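Local coordinates for protein carboxylesterase (Uncultured bacterium, PDB 5GMX) that hydrolyses carboxylic esters as a family VIII carboxylesterase of the beta-lactamase superfamily and also acts on oxyimino cephalosporins, at residues 64-69 with 200-205; 205-210 with 254-259; 212-217 with 362-367. All blocks are in the same frame, centred on the assembly; numbering follows the deposited sequence.

Interaction 1: 64-69 with 200-205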
loop_
_atom_site.group_PDB
_atom_site.type_symbol
_atom_site.label_atom_id
_atom_site.label_comp_id
_atom_site.label_asym_id
_atom_site.label_seq_id
_atom_site.Cartn_x
_atom_site.Cartn_y
_atom_site.Cartn_z
ATOM N N ASP A 64 -4.478 -5.397 -18.640
ATOM C CA ASP A 64 -3.670 -6.119 -17.659
ATOM C C ASP A 64 -2.325 -5.454 -17.344
ATOM O O ASP A 64 -1.462 -6.074 -16.727
ATOM C CB ASP A 64 -3.432 -7.558 -18.142
ATOM C CG ASP A 64 -2.595 -7.627 -19.409
ATOM O OD1 ASP A 64 -2.389 -6.574 -20.056
ATOM O OD2 ASP A 64 -2.176 -8.746 -19.785
ATOM N N THR A 65 -2.155 -4.204 -17.767
ATOM C CA THR A 65 -0.903 -3.486 -17.540
ATOM C C THR A 65 -0.665 -3.259 -16.039
ATOM O O THR A 65 -1.587 -2.923 -15.296
ATOM C CB THR A 65 -0.890 -2.136 -18.301
ATOM O OG1 THR A 65 -0.865 -2.393 -19.711
ATOM C CG2 THR A 65 0.332 -1.302 -17.935
ATOM N N LEU A 66 0.573 -3.484 -15.605
ATOM C CA LEU A 66 0.976 -3.287 -14.212
ATOM C C LEU A 66 1.962 -2.125 -14.046
ATOM O O LEU A 66 2.694 -1.786 -14.970
ATOM C CB LEU A 66 1.623 -4.560 -13.662
ATOM C CG LEU A 66 0.777 -5.834 -13.716
ATOM C CD1 LEU A 66 1.680 -7.024 -13.524
ATOM C CD2 LEU A 66 -0.311 -5.802 -12.648
ATOM N N ILE A 67 1.997 -1.545 -12.853
ATOM C CA ILE A 67 2.953 -0.486 -12.534
ATOM C C ILE A 67 3.343 -0.575 -11.055
ATOM O O ILE A 67 2.563 -1.054 -10.224
ATOM C CB ILE A 67 2.373 0.927 -12.852
ATOM C CG1 ILE A 67 3.471 1.999 -12.894
ATOM C CG2 ILE A 67 1.268 1.308 -11.875
ATOM C CD1 ILE A 67 4.552 1.759 -13.950
ATOM N N ASN A 68 4.556 -0.144 -10.734
ATOM C CA ASN A 68 4.973 -0.025 -9.344
ATOM C C ASN A 68 4.056 0.949 -8.607
ATOM O O ASN A 68 3.772 2.040 -9.100
ATOM C CB ASN A 68 6.425 0.431 -9.261
ATOM C CG ASN A 68 7.028 0.216 -7.891
ATOM O OD1 ASN A 68 7.607 -0.830 -7.622
ATOM N ND2 ASN A 68 6.887 1.204 -7.013
ATOM N N THR A 69 3.579 0.559 -7.432
ATOM C CA THR A 69 2.631 1.397 -6.696
ATOM C C THR A 69 3.236 2.030 -5.444
ATOM O O THR A 69 2.540 2.725 -4.709
ATOM C CB THR A 69 1.392 0.596 -6.271
ATOM O OG1 THR A 69 1.794 -0.487 -5.422
ATOM C CG2 THR A 69 0.661 0.039 -7.500
ATOM N N ASP A 200 -3.911 -9.009 -10.628
ATOM C CA ASP A 200 -3.813 -7.564 -10.801
ATOM C C ASP A 200 -3.062 -6.862 -9.650
ATOM O O ASP A 200 -3.022 -5.633 -9.597
ATOM C CB ASP A 200 -5.204 -6.945 -10.963
ATOM C CG ASP A 200 -5.764 -7.102 -12.384
ATOM O OD1 ASP A 200 -4.980 -7.065 -13.369
ATOM O OD2 ASP A 200 -7.000 -7.237 -12.519
ATOM N N TYR A 201 -2.486 -7.635 -8.734
ATOM C CA TYR A 201 -1.580 -7.072 -7.726
ATOM C C TYR A 201 -0.605 -8.122 -7.200
ATOM O O TYR A 201 -1.012 -9.158 -6.664
ATOM C CB TYR A 201 -2.353 -6.454 -6.551
ATOM C CG TYR A 201 -1.540 -5.396 -5.837
ATOM C CD1 TYR A 201 -0.562 -5.740 -4.914
ATOM C CD2 TYR A 201 -1.732 -4.060 -6.105
ATOM C CE1 TYR A 201 0.201 -4.770 -4.275
ATOM C CE2 TYR A 201 -0.975 -3.082 -5.472
ATOM C CZ TYR A 201 -0.017 -3.438 -4.558
ATOM O OH TYR A 201 0.722 -2.441 -3.936
ATOM N N TYR A 202 0.683 -7.826 -7.328
ATOM C CA TYR A 202 1.746 -8.743 -6.935
ATOM C C TYR A 202 2.743 -8.088 -5.974
ATOM O O TYR A 202 3.103 -6.926 -6.134
ATOM C CB TYR A 202 2.524 -9.238 -8.161
ATOM C CG TYR A 202 1.710 -9.944 -9.222
ATOM C CD1 TYR A 202 0.960 -9.225 -10.146
ATOM C CD2 TYR A 202 1.719 -11.333 -9.323
ATOM C CE1 TYR A 202 0.217 -9.878 -11.125
ATOM C CE2 TYR A 202 0.991 -11.986 -10.304
ATOM C CZ TYR A 202 0.242 -11.255 -11.197
ATOM O OH TYR A 202 -0.485 -11.901 -12.182
ATOM N N ILE A 203 3.193 -8.852 -4.989
ATOM C CA ILE A 203 4.362 -8.478 -4.211
ATOM C C ILE A 203 5.404 -9.542 -4.484
ATOM O O ILE A 203 5.309 -10.659 -3.973
ATOM C CB ILE A 203 4.057 -8.363 -2.711
ATOM C CG1 ILE A 203 2.930 -7.347 -2.481
ATOM C CG2 ILE A 203 5.318 -7.948 -1.944
ATOM C CD1 ILE A 203 2.365 -7.365 -1.074
ATOM N N GLY A 204 6.378 -9.202 -5.323
ATOM C CA GLY A 204 7.252 -10.201 -5.910
ATOM C C GLY A 204 6.611 -10.638 -7.215
ATOM O O GLY A 204 5.712 -11.478 -7.220
ATOM N N LEU A 205 7.031 -10.033 -8.321
ATOM C CA LEU A 205 6.399 -10.305 -9.608
ATOM C C LEU A 205 7.058 -11.487 -10.331
ATOM O O LEU A 205 8.252 -11.439 -10.636
ATOM C CB LEU A 205 6.447 -9.056 -10.491
ATOM C CG LEU A 205 5.663 -9.163 -11.798
ATOM C CD1 LEU A 205 4.164 -9.157 -11.513
ATOM C CD2 LEU A 205 6.050 -8.050 -12.738
#
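Leu-66 carries the apolar half of this buried contact. Its CB points toward 200-205, and CG stands anti to the carbonyl carbon (chi1 -57°), which carries the branched end toward that segment. CD1 does most of the touching: it lies 3.8 Å from Leu-205 CD1 and 4.0 Å from Tyr-202 CE1. CD2 turns the other way and approaches the main chain, 4.1 Å from Asp-200 O. The Leu-66 side chain crosses that of Tyr-202 at about a right angle and meets the ring obliquely. The ring has a second neighbour in Leu-205, whose CD1 sits 3.4 Å above its plane, offset toward the rim, so the two leucine methyls and the tyrosine form one compact apolar group.

Three residues further along, the contact becomes polar. Thr-69 and Tyr-201 reach toward each other tip to tip, and Thr-69 OG1 is hydrogen-bonded to Tyr-201 OH over 2.7 Å. OG1 stands in the crowded position between backbone N and carbonyl carbon (chi1 60°), from where it faces the tyrosine hydroxyl. Both hydroxyls have further partners, Thr-69 OG1 at Gly-268 O and Tyr-201 OH at Thr-73 OG1, so the buried pair belongs to a longer chain of bonds. Strands 67-68 and 201-202 are the outer members of an antiparallel three-stranded sheet: their backbones join through the middle strand, 269-270, while Leu-66 and Thr-69, flanking strand 67-68, reach the side chains of 201-202 and Leu-205. Strand 67-68 runs on to helix 72-86, at whose start Ser-71 and Lys-74 fit the SxxK pattern, consistent with the beta-lactamase fold.

Interaction 2: 205-210 with 254-259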
loop_
_atom_site.group_PDB
_atom_site.type_symbol
_atom_site.label_atom_id
_atom_site.label_comp_id
_atom_site.label_asym_id
_atom_site.label_seq_id
_atom_site.Cartn_x
_atom_site.Cartn_y
_atom_site.Cartn_z
ATOM N N LEU A 205 7.031 -10.033 -8.321
ATOM C CA LEU A 205 6.399 -10.305 -9.608
ATOM C C LEU A 205 7.058 -11.487 -10.331
ATOM O O LEU A 205 8.252 -11.439 -10.636
ATOM C CB LEU A 205 6.447 -9.056 -10.491
ATOM C CG LEU A 205 5.663 -9.163 -11.798
ATOM C CD1 LEU A 205 4.164 -9.157 -11.513
ATOM C CD2 LEU A 205 6.050 -8.050 -12.738
ATOM N N PRO A 206 6.283 -12.549 -10.611
ATOM C CA PRO A 206 6.798 -13.701 -11.376
ATOM C C PRO A 206 7.308 -13.281 -12.758
ATOM O O PRO A 206 6.692 -12.417 -13.380
ATOM C CB PRO A 206 5.572 -14.621 -11.510
ATOM C CG PRO A 206 4.647 -14.206 -10.396
ATOM C CD PRO A 206 4.865 -12.718 -10.238
ATOM N N ALA A 207 8.391 -13.886 -13.239
ATOM C CA ALA A 207 8.937 -13.527 -14.555
ATOM C C ALA A 207 7.880 -13.581 -15.671
ATOM O O ALA A 207 7.841 -12.712 -16.549
ATOM C CB ALA A 207 10.111 -14.430 -14.906
ATOM N N SER A 208 7.011 -14.583 -15.612
ATOM C CA SER A 208 5.964 -14.763 -16.624
ATOM C C SER A 208 5.019 -13.563 -16.773
ATOM O O SER A 208 4.351 -13.419 -17.801
ATOM C CB SER A 208 5.149 -16.022 -16.313
ATOM O OG SER A 208 4.548 -15.961 -15.030
ATOM N N GLU A 209 4.963 -12.706 -15.756
ATOM C CA GLU A 209 4.072 -11.549 -15.777
ATOM C C GLU A 209 4.821 -10.248 -16.095
ATOM O O GLU A 209 4.204 -9.201 -16.298
ATOM C CB GLU A 209 3.339 -11.418 -14.435
ATOM C CG GLU A 209 2.569 -12.664 -14.009
ATOM C CD GLU A 209 1.594 -13.150 -15.083
ATOM O OE1 GLU A 209 0.940 -12.298 -15.726
ATOM O OE2 GLU A 209 1.488 -14.382 -15.292
ATOM N N ASP A 210 6.146 -10.320 -16.172
ATOM C CA ASP A 210 6.942 -9.097 -16.242
ATOM C C ASP A 210 6.712 -8.291 -17.517
ATOM O O ASP A 210 6.919 -7.084 -17.525
ATOM C CB ASP A 210 8.433 -9.404 -16.103
ATOM C CG ASP A 210 9.221 -8.191 -15.632
ATOM O OD1 ASP A 210 9.180 -7.889 -14.420
ATOM O OD2 ASP A 210 9.859 -7.521 -16.473
ATOM N N ASN A 254 11.927 0.501 -12.695
ATOM C CA ASN A 254 12.144 -0.019 -14.043
ATOM C C ASN A 254 13.215 -1.109 -14.085
ATOM O O ASN A 254 13.607 -1.571 -15.155
ATOM C CB ASN A 254 12.522 1.124 -14.988
ATOM C CG ASN A 254 11.434 2.194 -15.083
ATOM O OD1 ASN A 254 10.237 1.895 -15.050
ATOM N ND2 ASN A 254 11.853 3.445 -15.194
ATOM N N ASP A 255 13.672 -1.524 -12.910
ATOM C CA ASP A 255 14.675 -2.571 -12.794
ATOM C C ASP A 255 14.005 -3.883 -12.420
ATOM O O ASP A 255 13.205 -3.932 -11.488
ATOM C CB ASP A 255 15.741 -2.161 -11.770
ATOM C CG ASP A 255 16.780 -3.242 -11.523
ATOM O OD1 ASP A 255 17.824 -3.256 -12.210
ATOM O OD2 ASP A 255 16.550 -4.086 -10.632
ATOM N N ARG A 256 14.306 -4.934 -13.181
ATOM C CA ARG A 256 13.654 -6.229 -13.005
ATOM C C ARG A 256 13.934 -6.833 -11.635
ATOM O O ARG A 256 13.051 -7.447 -11.045
ATOM C CB ARG A 256 14.079 -7.206 -14.118
ATOM C CG ARG A 256 13.722 -8.675 -13.865
ATOM C CD ARG A 256 12.207 -8.939 -13.781
ATOM N NE ARG A 256 11.930 -10.264 -13.221
ATOM C CZ ARG A 256 10.768 -10.634 -12.683
ATOM N NH1 ARG A 256 9.750 -9.783 -12.618
ATOM N NH2 ARG A 256 10.630 -11.856 -12.186
ATOM N N ALA A 257 15.152 -6.661 -11.126
ATOM C CA ALA A 257 15.513 -7.239 -9.831
ATOM C C ALA A 257 14.641 -6.656 -8.720
ATOM O O ALA A 257 14.243 -7.358 -7.791
ATOM C CB ALA A 257 16.997 -7.014 -9.527
ATOM N N TRP A 258 14.332 -5.372 -8.839
ATOM C CA TRP A 258 13.444 -4.710 -7.888
ATOM C C TRP A 258 12.050 -5.346 -7.935
ATOM O O TRP A 258 11.520 -5.780 -6.911
ATOM C CB TRP A 258 13.387 -3.208 -8.194
ATOM C CG TRP A 258 12.301 -2.430 -7.498
ATOM C CD1 TRP A 258 11.063 -2.133 -7.996
ATOM C CD2 TRP A 258 12.373 -1.807 -6.205
ATOM N NE1 TRP A 258 10.354 -1.382 -7.088
ATOM C CE2 TRP A 258 11.136 -1.165 -5.981
ATOM C CE3 TRP A 258 13.356 -1.739 -5.210
ATOM C CZ2 TRP A 258 10.856 -0.470 -4.806
ATOM C CZ3 TRP A 258 13.077 -1.045 -4.042
ATOM C CH2 TRP A 258 11.838 -0.415 -3.854
ATOM N N ARG A 259 11.483 -5.447 -9.130
ATOM C CA ARG A 259 10.156 -6.034 -9.292
ATOM C C ARG A 259 10.092 -7.504 -8.852
ATOM O O ARG A 259 9.069 -7.960 -8.352
ATOM C CB ARG A 259 9.705 -5.909 -10.748
ATOM C CG ARG A 259 9.637 -4.473 -11.220
ATOM C CD ARG A 259 8.946 -4.347 -12.566
ATOM N NE ARG A 259 9.652 -5.055 -13.623
ATOM C CZ ARG A 259 10.594 -4.507 -14.379
ATOM N NH1 ARG A 259 10.945 -3.244 -14.181
ATOM N NH2 ARG A 259 11.192 -5.222 -15.321
#
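A salt-bridge network of Asp-210, Arg-256 and Arg-259 joins the loop that follows strand 201-202 to the first turn of helix 256-260. Asp-210, with CG anti to its backbone N, offers its carboxylate to both arginines. Arg-259 takes it side-on, with NE 3.0 Å from Asp-210 OD1 and NH2 2.9 Å from Asp-210 OD2. Both oxygens use their syn lone pairs, and the two planes are only 34° apart. Arg-256 comes from a different direction: its NH1 reaches Asp-210 OD1 over 2.7 Å from above the carboxylate plane, with the flat groups turned 78° against each other. OD1 is thus gripped twice, which probably stabilises the charged form of the acid.

Hydrogen bonds involving the main chain form the second group. Leu-205 N donates to Arg-259 O over 2.9 Å, nearly straight at 171°, fixing the helix backbone directly to the loop. Arg-256, bent at chi2, turns end-on to Leu-205 O, with NH2 at 2.9 Å in the carbonyl plane and NH1 at 3.0 Å above it. NH1 therefore serves the carbonyl and the carboxylate together. The NH1 of Arg-259 is bonded to Ala-253 O. At the start of the helix, Asp-255 is the N-cap, its OD2 accepting from Trp-258 N over 3.1 Å.

Packing is the third kind. Arg-259, bent at chi3, folds back so that its guanidinium is backed on one face by its own segment, through Asp-255 O and Arg-256 CA. Across the contact, Ala-207 CA covers one face of the Arg-256 guanidinium, and Ala-207 N lies 3.2 Å from Arg-256 NH2, where two donors meet without a bond.

Interaction 3: 212-217 with 362-367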
loop_
_atom_site.group_PDB
_atom_site.type_symbol
_atom_site.label_atom_id
_atom_site.label_comp_id
_atom_site.label_asym_id
_atom_site.label_seq_id
_atom_site.Cartn_x
_atom_site.Cartn_y
_atom_site.Cartn_z
ATOM N N ARG A 212 4.084 -7.360 -18.611
ATOM C CA ARG A 212 2.921 -6.496 -18.425
ATOM C C ARG A 212 3.269 -5.143 -17.807
ATOM O O ARG A 212 2.428 -4.247 -17.762
ATOM C CB ARG A 212 1.876 -7.197 -17.556
ATOM C CG ARG A 212 1.336 -8.486 -18.157
ATOM C CD ARG A 212 0.640 -9.329 -17.099
ATOM N NE ARG A 212 -0.383 -8.548 -16.408
ATOM C CZ ARG A 212 -1.023 -8.950 -15.318
ATOM N NH1 ARG A 212 -0.757 -10.133 -14.788
ATOM N NH2 ARG A 212 -1.936 -8.165 -14.768
ATOM N N VAL A 213 4.497 -4.993 -17.314
ATOM C CA VAL A 213 4.852 -3.782 -16.577
ATOM C C VAL A 213 5.027 -2.567 -17.490
ATOM O O VAL A 213 5.747 -2.614 -18.486
ATOM C CB VAL A 213 6.141 -3.980 -15.747
ATOM C CG1 VAL A 213 6.473 -2.719 -14.969
ATOM C CG2 VAL A 213 5.965 -5.132 -14.790
ATOM N N ALA A 214 4.351 -1.479 -17.139
ATOM C CA ALA A 214 4.519 -0.216 -17.836
ATOM C C ALA A 214 5.791 0.452 -17.352
ATOM O O ALA A 214 6.390 0.009 -16.381
ATOM C CB ALA A 214 3.326 0.689 -17.603
ATOM N N GLU A 215 6.186 1.533 -18.010
ATOM C CA GLU A 215 7.413 2.239 -17.650
ATOM C C GLU A 215 7.123 3.352 -16.660
ATOM O O GLU A 215 6.267 4.202 -16.905
ATOM C CB GLU A 215 8.087 2.804 -18.900
ATOM C CG GLU A 215 9.337 3.620 -18.630
ATOM C CD GLU A 215 9.822 4.370 -19.864
ATOM O OE1 GLU A 215 9.087 4.404 -20.881
ATOM O OE2 GLU A 215 10.948 4.912 -19.821
HETATM N N MSE A 216 7.830 3.348 -15.535
HETATM C CA MSE A 216 7.643 4.400 -14.547
HETATM C C MSE A 216 8.312 5.696 -15.005
HETATM O O MSE A 216 9.427 5.678 -15.515
HETATM C CB MSE A 216 8.201 3.982 -13.197
HETATM C CG MSE A 216 7.931 5.020 -12.117
HETATM SE SE MSE A 216 6.030 5.023 -11.654
HETATM C CE MSE A 216 6.029 3.289 -10.857
ATOM N N LEU A 217 7.633 6.823 -14.825
ATOM C CA LEU A 217 8.167 8.097 -15.303
ATOM C C LEU A 217 8.330 9.126 -14.180
ATOM O O LEU A 217 7.373 9.453 -13.477
ATOM C CB LEU A 217 7.270 8.660 -16.407
ATOM C CG LEU A 217 6.901 7.628 -17.474
ATOM C CD1 LEU A 217 5.827 8.159 -18.414
ATOM C CD2 LEU A 217 8.125 7.166 -18.245
ATOM N N ALA A 362 -3.776 3.786 -10.100
ATOM C CA ALA A 362 -2.345 3.556 -10.334
ATOM C C ALA A 362 -1.929 4.062 -11.711
ATOM O O ALA A 362 -2.603 3.793 -12.702
ATOM C CB ALA A 362 -2.005 2.075 -10.187
HETATM N N MSE A 363 -0.805 4.767 -11.776
HETATM C CA MSE A 363 -0.392 5.432 -13.006
HETATM C C MSE A 363 1.128 5.477 -13.116
HETATM O O MSE A 363 1.824 5.249 -12.132
HETATM C CB MSE A 363 -0.976 6.844 -13.057
HETATM C CG MSE A 363 -0.194 7.879 -12.260
HETATM SE SE MSE A 363 0.028 7.549 -10.322
HETATM C CE MSE A 363 -1.747 7.024 -9.906
ATOM N N ASN A 364 1.647 5.765 -14.309
ATOM C CA ASN A 364 3.092 5.739 -14.495
ATOM C C ASN A 364 3.764 7.119 -14.547
ATOM O O ASN A 364 4.994 7.204 -14.530
ATOM C CB ASN A 364 3.444 4.931 -15.753
ATOM C CG ASN A 364 2.922 5.560 -17.036
ATOM O OD1 ASN A 364 2.061 6.437 -17.016
ATOM N ND2 ASN A 364 3.427 5.080 -18.164
ATOM N N GLN A 365 2.977 8.190 -14.615
ATOM C CA GLN A 365 3.540 9.542 -14.539
ATOM C C GLN A 365 3.466 10.099 -13.120
ATOM O O GLN A 365 2.393 10.446 -12.626
ATOM C CB GLN A 365 2.829 10.500 -15.493
ATOM C CG GLN A 365 3.330 11.942 -15.376
ATOM C CD GLN A 365 4.821 12.070 -15.669
ATOM O OE1 GLN A 365 5.256 11.854 -16.797
ATOM N NE2 GLN A 365 5.610 12.407 -14.647
HETATM N N MSE A 366 4.614 10.194 -12.468
HETATM C CA MSE A 366 4.664 10.645 -11.089
HETATM C C MSE A 366 4.509 12.153 -10.973
HETATM O O MSE A 366 4.886 12.895 -11.873
HETATM C CB MSE A 366 5.978 10.216 -10.444
HETATM C CG MSE A 366 6.182 8.717 -10.389
HETATM SE SE MSE A 366 7.914 8.327 -9.593
HETATM C CE MSE A 366 7.573 8.910 -7.773
ATOM N N ASP A 367 3.941 12.589 -9.855
ATOM C CA ASP A 367 3.866 14.001 -9.509
ATOM C C ASP A 367 4.476 14.164 -8.122
ATOM O O ASP A 367 4.641 13.180 -7.406
ATOM C CB ASP A 367 2.419 14.505 -9.544
ATOM C CG ASP A 367 2.330 16.024 -9.619
ATOM O OD1 ASP A 367 3.287 16.706 -9.187
ATOM O OD2 ASP A 367 1.305 16.535 -10.121
#
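Two carboxamides are the flat groups here, those of Gln-365 and Asn-364, one at each side of Leu-217. At the edge of the Gln-365 amide, in its plane, NE2 donates to Met-366 O over 2.9 Å, on a carbonyl lone pair; it is also bonded to Pro-218 O, so its rotation is well fixed. At the other end of that amide, Gln-365 OE1 lies 3.8 Å from Leu-217 CB. The Gln-365 CB points away from 212-217, and the bend at chi2 is what turns the group back to cross the leucine at about a right angle. The Asn-364 amide stands with CG in the crowded position between backbone N and carbonyl carbon (chi1 64°). From there ND2 makes a weak, bent bond to Glu-215 O, 3.2 Å long at 132°, while OD1 takes its stronger partner, Gly-33 N. Leu-217 runs alongside this side chain in the same direction, with its CD1 3.9 Å from Asn-364 ND2.

Between the backbones there is a single beta bridge, Leu-217 with Gln-365, in the parallel sense. Leu-217 N donates to Asn-364 O over 2.7 Å, and Met-366 N to Leu-217 O over 3.0 Å, the latter nearly straight at 167°. The bridge holds the loop against the chain just beyond strand 357-363, a central strand of the large antiparallel sheet of the beta-lactamase fold.

On the other flank two selenomethionines cross at about a right angle. Met-216, bent at chi2 and chi3, brings SE to 3.9 Å from Met-366 CG. Met-366 also packs on Trp-344, a residue of the pocket that holds phenylmethanesulfonic acid.

Overall arrangement
All three contacts lie on one side of the chain's centre, with centres about 9 Å (1 and 2), 11 Å (1 and 3) and 14 Å (2 and 3) apart. Leu-205 belongs to both 1 and 2, which are further joined by a probable hydrogen bond from Trp-258 NE1 to Asn-68 OD1, 2.9 Å. Interaction 3 adjoins 1 where Ala-214 N probably bonds Leu-66 O at 2.7 Å, and 2 where Met-216 N probably bonds Asn-254 OD1 at 2.9 Å. The bound phenylmethanesulfonic acid lies about 8 Å from the Thr-69 side chain of interaction 1 and about 7 Å from that of Met-366 in interaction 3, so both lie near the pocket, though neither lines it.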